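Local coordinates for peptide synthetase NRPS type II-PCP (Streptomyces verticillus, PDB 4NEO), which probably serves as a free-standing peptidyl carrier protein, a small all-helical domain of the phosphopantetheine-attachment family associated with nonribosomal peptide synthetases, at residues T12-L17 against G78-V83; D20-W25 against R74-M79. One frame throughout, in Å; residues are numbered along the deposited sequence.

Contact 1 (T12-L17 against G78-V83); sequences TRRRAL and GMTDHV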
loop_
_atom_site.group_PDB
_atom_site.type_symbol
_atom_site.label_atom_id
_atom_site.label_comp_id
_atom_site.label_asym_id
_atom_site.label_seq_id
_atom_site.Cartn_x
_atom_site.Cartn_y
_atom_site.Cartn_z
ATOM N N THR A 12 -4.617 7.647 13.397
ATOM C CA THR A 12 -5.554 8.231 12.396
ATOM C C THR A 12 -4.814 8.537 11.111
ATOM O O THR A 12 -5.220 8.124 10.006
ATOM C CB THR A 12 -6.211 9.469 12.977
ATOM O OG1 THR A 12 -6.906 9.060 14.147
ATOM C CG2 THR A 12 -7.167 10.187 11.997
ATOM N N ARG A 13 -3.683 9.204 11.234
ATOM C CA ARG A 13 -2.847 9.456 10.037
ATOM C C ARG A 13 -2.525 8.210 9.226
ATOM O O ARG A 13 -2.671 8.174 7.961
ATOM C CB ARG A 13 -1.577 10.162 10.503
ATOM C CG ARG A 13 -0.504 10.219 9.451
ATOM C CD ARG A 13 0.704 10.978 9.990
ATOM N NE ARG A 13 1.616 11.186 8.868
ATOM C CZ ARG A 13 2.653 12.027 8.860
ATOM N NH1 ARG A 13 3.367 12.148 7.739
ATOM N NH2 ARG A 13 2.991 12.692 9.960
ATOM N N ARG A 14 -2.065 7.166 9.911
ATOM C CA ARG A 14 -1.677 5.939 9.233
ATOM C C ARG A 14 -2.881 5.188 8.626
ATOM O O ARG A 14 -2.770 4.681 7.518
ATOM C CB ARG A 14 -0.919 4.956 10.177
ATOM C CG ARG A 14 -0.057 3.931 9.424
ATOM C CD ARG A 14 0.178 2.602 10.171
ATOM N NE ARG A 14 -1.078 1.862 10.272
ATOM C CZ ARG A 14 -1.502 0.863 9.494
ATOM N NH1 ARG A 14 -0.761 0.253 8.573
ATOM N NH2 ARG A 14 -2.703 0.403 9.746
ATOM N N ARG A 15 -3.992 5.070 9.367
ATOM C CA ARG A 15 -5.199 4.413 8.813
ATOM C C ARG A 15 -5.721 5.119 7.570
ATOM O O ARG A 15 -6.167 4.446 6.656
ATOM C CB ARG A 15 -6.343 4.316 9.827
ATOM C CG ARG A 15 -6.075 3.195 10.796
ATOM C CD ARG A 15 -7.067 3.224 11.944
ATOM N NE ARG A 15 -6.890 2.084 12.831
ATOM C CZ ARG A 15 -7.535 1.926 13.988
ATOM N NH1 ARG A 15 -7.305 0.843 14.736
ATOM N NH2 ARG A 15 -8.400 2.849 14.412
ATOM N N ALA A 16 -5.595 6.437 7.500
ATOM C CA ALA A 16 -6.013 7.150 6.306
ATOM C C ALA A 16 -5.165 6.752 5.129
ATOM O O ALA A 16 -5.701 6.513 4.036
ATOM C CB ALA A 16 -5.960 8.655 6.501
ATOM N N LEU A 17 -3.858 6.626 5.322
ATOM C CA LEU A 17 -3.016 6.174 4.220
ATOM C C LEU A 17 -3.350 4.739 3.813
ATOM O O LEU A 17 -3.403 4.403 2.629
ATOM C CB LEU A 17 -1.530 6.294 4.588
ATOM C CG LEU A 17 -0.546 5.789 3.511
ATOM C CD1 LEU A 17 -0.662 6.562 2.216
ATOM C CD2 LEU A 17 0.866 5.954 4.063
ATOM N N GLY A 78 1.422 -3.679 5.664
ATOM C CA GLY A 78 2.876 -3.725 5.672
ATOM C C GLY A 78 3.432 -2.597 4.833
ATOM O O GLY A 78 4.295 -1.871 5.285
HETATM N N MSE A 79 2.889 -2.429 3.629
HETATM C CA MSE A 79 3.333 -1.387 2.721
HETATM C C MSE A 79 3.077 -0.042 3.302
HETATM O O MSE A 79 3.928 0.861 3.209
HETATM C CB MSE A 79 2.708 -1.560 1.351
HETATM C CG MSE A 79 3.165 -0.478 0.357
HETATM SE SE MSE A 79 2.412 -0.921 -1.435
HETATM C CE MSE A 79 3.567 0.313 -2.370
ATOM N N THR A 80 1.897 0.119 3.892
ATOM C CA THR A 80 1.501 1.363 4.538
ATOM C C THR A 80 2.520 1.761 5.600
ATOM O O THR A 80 2.987 2.910 5.667
ATOM C CB THR A 80 0.086 1.228 5.158
ATOM O OG1 THR A 80 -0.845 1.030 4.089
ATOM C CG2 THR A 80 -0.299 2.501 5.903
ATOM N N ASP A 81 2.852 0.808 6.445
ATOM C CA ASP A 81 3.787 1.050 7.527
ATOM C C ASP A 81 5.140 1.415 6.987
ATOM O O ASP A 81 5.761 2.306 7.538
ATOM C CB ASP A 81 3.902 -0.158 8.472
ATOM C CG ASP A 81 2.723 -0.230 9.490
ATOM O OD1 ASP A 81 1.735 0.547 9.401
ATOM O OD2 ASP A 81 2.776 -1.078 10.399
ATOM N N HIS A 82 5.601 0.755 5.920
ATOM C CA HIS A 82 6.942 0.969 5.316
ATOM C C HIS A 82 6.995 2.307 4.566
ATOM O O HIS A 82 8.072 2.893 4.361
ATOM C CB HIS A 82 7.216 -0.145 4.287
ATOM C CG HIS A 82 8.509 -0.915 4.456
ATOM N ND1 HIS A 82 9.003 -1.323 5.676
ATOM C CD2 HIS A 82 9.330 -1.467 3.524
ATOM C CE1 HIS A 82 10.104 -2.035 5.494
ATOM N NE2 HIS A 82 10.324 -2.137 4.195
ATOM N N VAL A 83 5.851 2.743 4.041
ATOM C CA VAL A 83 5.738 4.079 3.469
ATOM C C VAL A 83 5.586 5.111 4.601
ATOM O O VAL A 83 6.260 6.080 4.589
ATOM C CB VAL A 83 4.583 4.177 2.452
ATOM C CG1 VAL A 83 4.347 5.602 2.029
ATOM C CG2 VAL A 83 4.781 3.246 1.265
#
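The first and last helices of the carrier-protein bundle meet where Arg14 and Leu17, one turn apart on helix 7-28, face Thr80, Asp81 and Val83 of helix 76-86. The two short segments run at 125° to each other with axes 9.7 Å apart, and side chains bridge the gap. Thr80 is the middle piece. Its OG1 bonds to the carbonyl of Val76 one turn back, which satisfies the hydroxyl within its own helix and lets a beta-branched polar residue occupy a buried place. CG2, anti to the backbone N, is left as the apolar branch for the partner helix, 4.1 Å from Leu17 CG. Leu17 slides past Thr80 in the opposite direction, and its CD2 reaches on to Val83 CG1 at 4.0 Å, methyl against methyl. Leu17 also packs on Leu60 and Val61 of helix 54-61.

Toward solvent the chemistry turns polar. The long Arg14 chain bends at chi3 and passes Thr80 at about a right angle, with NH1 3.5 Å from Thr80 CG2. NH1 also forms a salt bridge to Asp81 OD1, modelled at 2.6 Å; the guanidinium and carboxylate planes stand 82° apart, and the N-H...O angle is a bent 136°. Arg14 has two modelled conformers, and in this one OD1 also crowds CD, so the short bond is doubtful in detail. In the same conformer NH2 forms a salt bridge with Glu18, which would give the cation an acidic partner on each helix. An apolar seam edged by an ion pair is characteristic of amphipathic helices packed in a small bundle, here that of a carrier-protein domain.

Contact 2 (D20-W25 against R74-M79); sequences DIAAIW and RTVAGM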
loop_
_atom_site.group_PDB
_atom_site.type_symbol
_atom_site.label_atom_id
_atom_site.label_comp_id
_atom_site.label_asym_id
_atom_site.label_seq_id
_atom_site.Cartn_x
_atom_site.Cartn_y
_atom_site.Cartn_z
ATOM N N ASP A 20 -6.363 4.439 1.538
ATOM C CA ASP A 20 -6.052 4.825 0.161
ATOM C C ASP A 20 -5.199 3.793 -0.559
ATOM O O ASP A 20 -5.396 3.541 -1.735
ATOM C CB ASP A 20 -5.369 6.200 0.089
ATOM C CG ASP A 20 -6.342 7.400 0.367
ATOM O OD1 ASP A 20 -7.574 7.235 0.473
ATOM O OD2 ASP A 20 -5.827 8.528 0.467
ATOM N N ILE A 21 -4.185 3.236 0.112
ATOM C CA ILE A 21 -3.375 2.212 -0.535
ATOM C C ILE A 21 -4.253 0.971 -0.842
ATOM O O ILE A 21 -4.175 0.424 -1.947
ATOM C CB ILE A 21 -2.127 1.848 0.314
ATOM C CG1 ILE A 21 -1.188 3.047 0.328
ATOM C CG2 ILE A 21 -1.431 0.615 -0.217
ATOM C CD1 ILE A 21 0.058 2.853 1.203
ATOM N N ALA A 22 -5.126 0.571 0.082
ATOM C CA ALA A 22 -5.979 -0.575 -0.174
ATOM C C ALA A 22 -6.831 -0.333 -1.433
ATOM O O ALA A 22 -7.003 -1.237 -2.234
ATOM C CB ALA A 22 -6.857 -0.882 1.022
ATOM N N ALA A 23 -7.354 0.886 -1.608
ATOM C CA ALA A 23 -8.177 1.176 -2.768
ATOM C C ALA A 23 -7.364 1.066 -4.049
ATOM O O ALA A 23 -7.874 0.572 -5.049
ATOM C CB ALA A 23 -8.779 2.564 -2.653
ATOM N N ILE A 24 -6.101 1.504 -4.023
ATOM C CA ILE A 24 -5.191 1.343 -5.183
ATOM C C ILE A 24 -4.966 -0.118 -5.542
ATOM O O ILE A 24 -5.060 -0.484 -6.715
ATOM C CB ILE A 24 -3.843 2.057 -4.924
ATOM C CG1 ILE A 24 -4.031 3.562 -4.988
ATOM C CG2 ILE A 24 -2.756 1.622 -5.896
ATOM C CD1 ILE A 24 -2.831 4.326 -4.440
ATOM N N TRP A 25 -4.664 -0.955 -4.537
ATOM C CA TRP A 25 -4.557 -2.397 -4.757
ATOM C C TRP A 25 -5.839 -2.989 -5.359
ATOM O O TRP A 25 -5.804 -3.817 -6.260
ATOM C CB TRP A 25 -4.271 -3.147 -3.430
ATOM C CG TRP A 25 -2.882 -3.039 -2.876
ATOM C CD1 TRP A 25 -2.125 -1.928 -2.763
ATOM C CD2 TRP A 25 -2.099 -4.108 -2.342
ATOM N NE1 TRP A 25 -0.896 -2.231 -2.215
ATOM C CE2 TRP A 25 -0.860 -3.561 -1.935
ATOM C CE3 TRP A 25 -2.322 -5.469 -2.176
ATOM C CZ2 TRP A 25 0.150 -4.330 -1.350
ATOM C CZ3 TRP A 25 -1.309 -6.249 -1.613
ATOM C CH2 TRP A 25 -0.090 -5.675 -1.217
ATOM N N ARG A 74 4.461 -7.069 1.110
ATOM C CA ARG A 74 3.466 -7.954 0.521
ATOM C C ARG A 74 2.028 -7.801 1.019
ATOM O O ARG A 74 1.173 -8.525 0.541
ATOM C CB ARG A 74 3.872 -9.425 0.673
ATOM C CG ARG A 74 5.331 -9.707 0.399
ATOM C CD ARG A 74 5.540 -11.001 -0.308
ATOM N NE ARG A 74 5.715 -10.811 -1.758
ATOM C CZ ARG A 74 5.005 -11.428 -2.707
ATOM N NH1 ARG A 74 4.007 -12.254 -2.372
ATOM N NH2 ARG A 74 5.284 -11.220 -4.004
ATOM N N THR A 75 1.749 -6.946 2.000
ATOM C CA THR A 75 0.372 -6.641 2.388
ATOM C C THR A 75 0.162 -5.144 2.294
ATOM O O THR A 75 1.136 -4.346 2.278
ATOM C CB THR A 75 0.001 -7.129 3.773
ATOM O OG1 THR A 75 0.753 -6.410 4.772
ATOM C CG2 THR A 75 0.252 -8.641 3.888
ATOM N N VAL A 76 -1.100 -4.744 2.214
ATOM C CA VAL A 76 -1.421 -3.338 2.218
ATOM C C VAL A 76 -0.957 -2.708 3.544
ATOM O O VAL A 76 -0.380 -1.614 3.527
ATOM C CB VAL A 76 -2.934 -3.123 2.084
ATOM C CG1 VAL A 76 -3.352 -1.735 2.555
ATOM C CG2 VAL A 76 -3.429 -3.426 0.665
ATOM N N ALA A 77 -1.260 -3.353 4.686
ATOM C CA ALA A 77 -0.829 -2.789 6.010
ATOM C C ALA A 77 0.712 -2.665 6.148
ATOM O O ALA A 77 1.212 -1.693 6.710
ATOM C CB ALA A 77 -1.370 -3.602 7.160
ATOM N N GLY A 78 1.422 -3.679 5.664
ATOM C CA GLY A 78 2.876 -3.725 5.672
ATOM C C GLY A 78 3.432 -2.597 4.833
ATOM O O GLY A 78 4.295 -1.871 5.285
HETATM N N MSE A 79 2.889 -2.429 3.629
HETATM C CA MSE A 79 3.333 -1.387 2.721
HETATM C C MSE A 79 3.077 -0.042 3.302
HETATM O O MSE A 79 3.928 0.861 3.209
HETATM C CB MSE A 79 2.708 -1.560 1.351
HETATM C CG MSE A 79 3.165 -0.478 0.357
HETATM SE SE MSE A 79 2.412 -0.921 -1.435
HETATM C CE MSE A 79 3.567 0.313 -2.370
#
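Trp25 of helix 7-28 lays one face of its indole against Val76, in the first turn of helix 76-86. Val76 CG2 sits over the centre of the ring system in a CH-pi contact, 3.5 Å from the centroid of the five-membered ring and only 18° off its normal. The branched valine can serve two neighbours at once: CG2 lies beside the backbone N and meets the indole, while CG1, anti to that N (chi1 160°), turns to the backbone side of segment 20-25, 3.9 Å from Ala22 CB and 4.1 Å from Ile21 CG2. The small Ala22 lets the backbones come close, with its CA 5.8 Å from that of Val76.

At the rim of the indole stands the selenium of Met79, a selenomethionine, in a Met-aromatic contact near the ring plane, with SE 3.6 Å from Trp25 NE1. That nitrogen is buried and has no hydrogen-bond partner in the model, a cost presumably offset by the broad apolar packing. The far edge of the ring reaches the backbone, where Trp25 CH2 lies 3.6 Å from Arg74 O.

Beyond this edge the packing gives way to a looser, partly exposed side. The CB atoms of Arg74, which has positive phi just after helix 67-73, and of Thr75 both point away from segment 20-25. Thr75 is the N-cap of the last helix, its OG1 accepting from Gly78 N at 2.9 Å. Arg74 instead pairs with Asp39 and borders the pocket holding 2-(2-methoxyethoxy)ethanol. On the buried side Trp25 and Met79 both touch Leu70 of helix 67-73, and Met79 also reaches Val57 of helix 54-61, so helices 7-28, 54-61, 67-73 and 76-86 come together here.

In the fold
Both contacts join helix 7-28 to helix 76-86, sharing Gly78 and Met79, with centres about 8 Å apart. Contact 2 lies deeper, about 3 Å from the centre of the chain against about 8 Å for contact 1, and it buries somewhat more surface. Its chemistry suits that place: aromatic, branched aliphatic and methionine side chains pack together without polar bonds between the two segments. Contact 1 lies farther out, where a smaller aliphatic patch gives way to charged groups able to meet solvent. The two run into each other where Thr80 touches Ile21, making one continuous interface that passes from apolar core to polar margin.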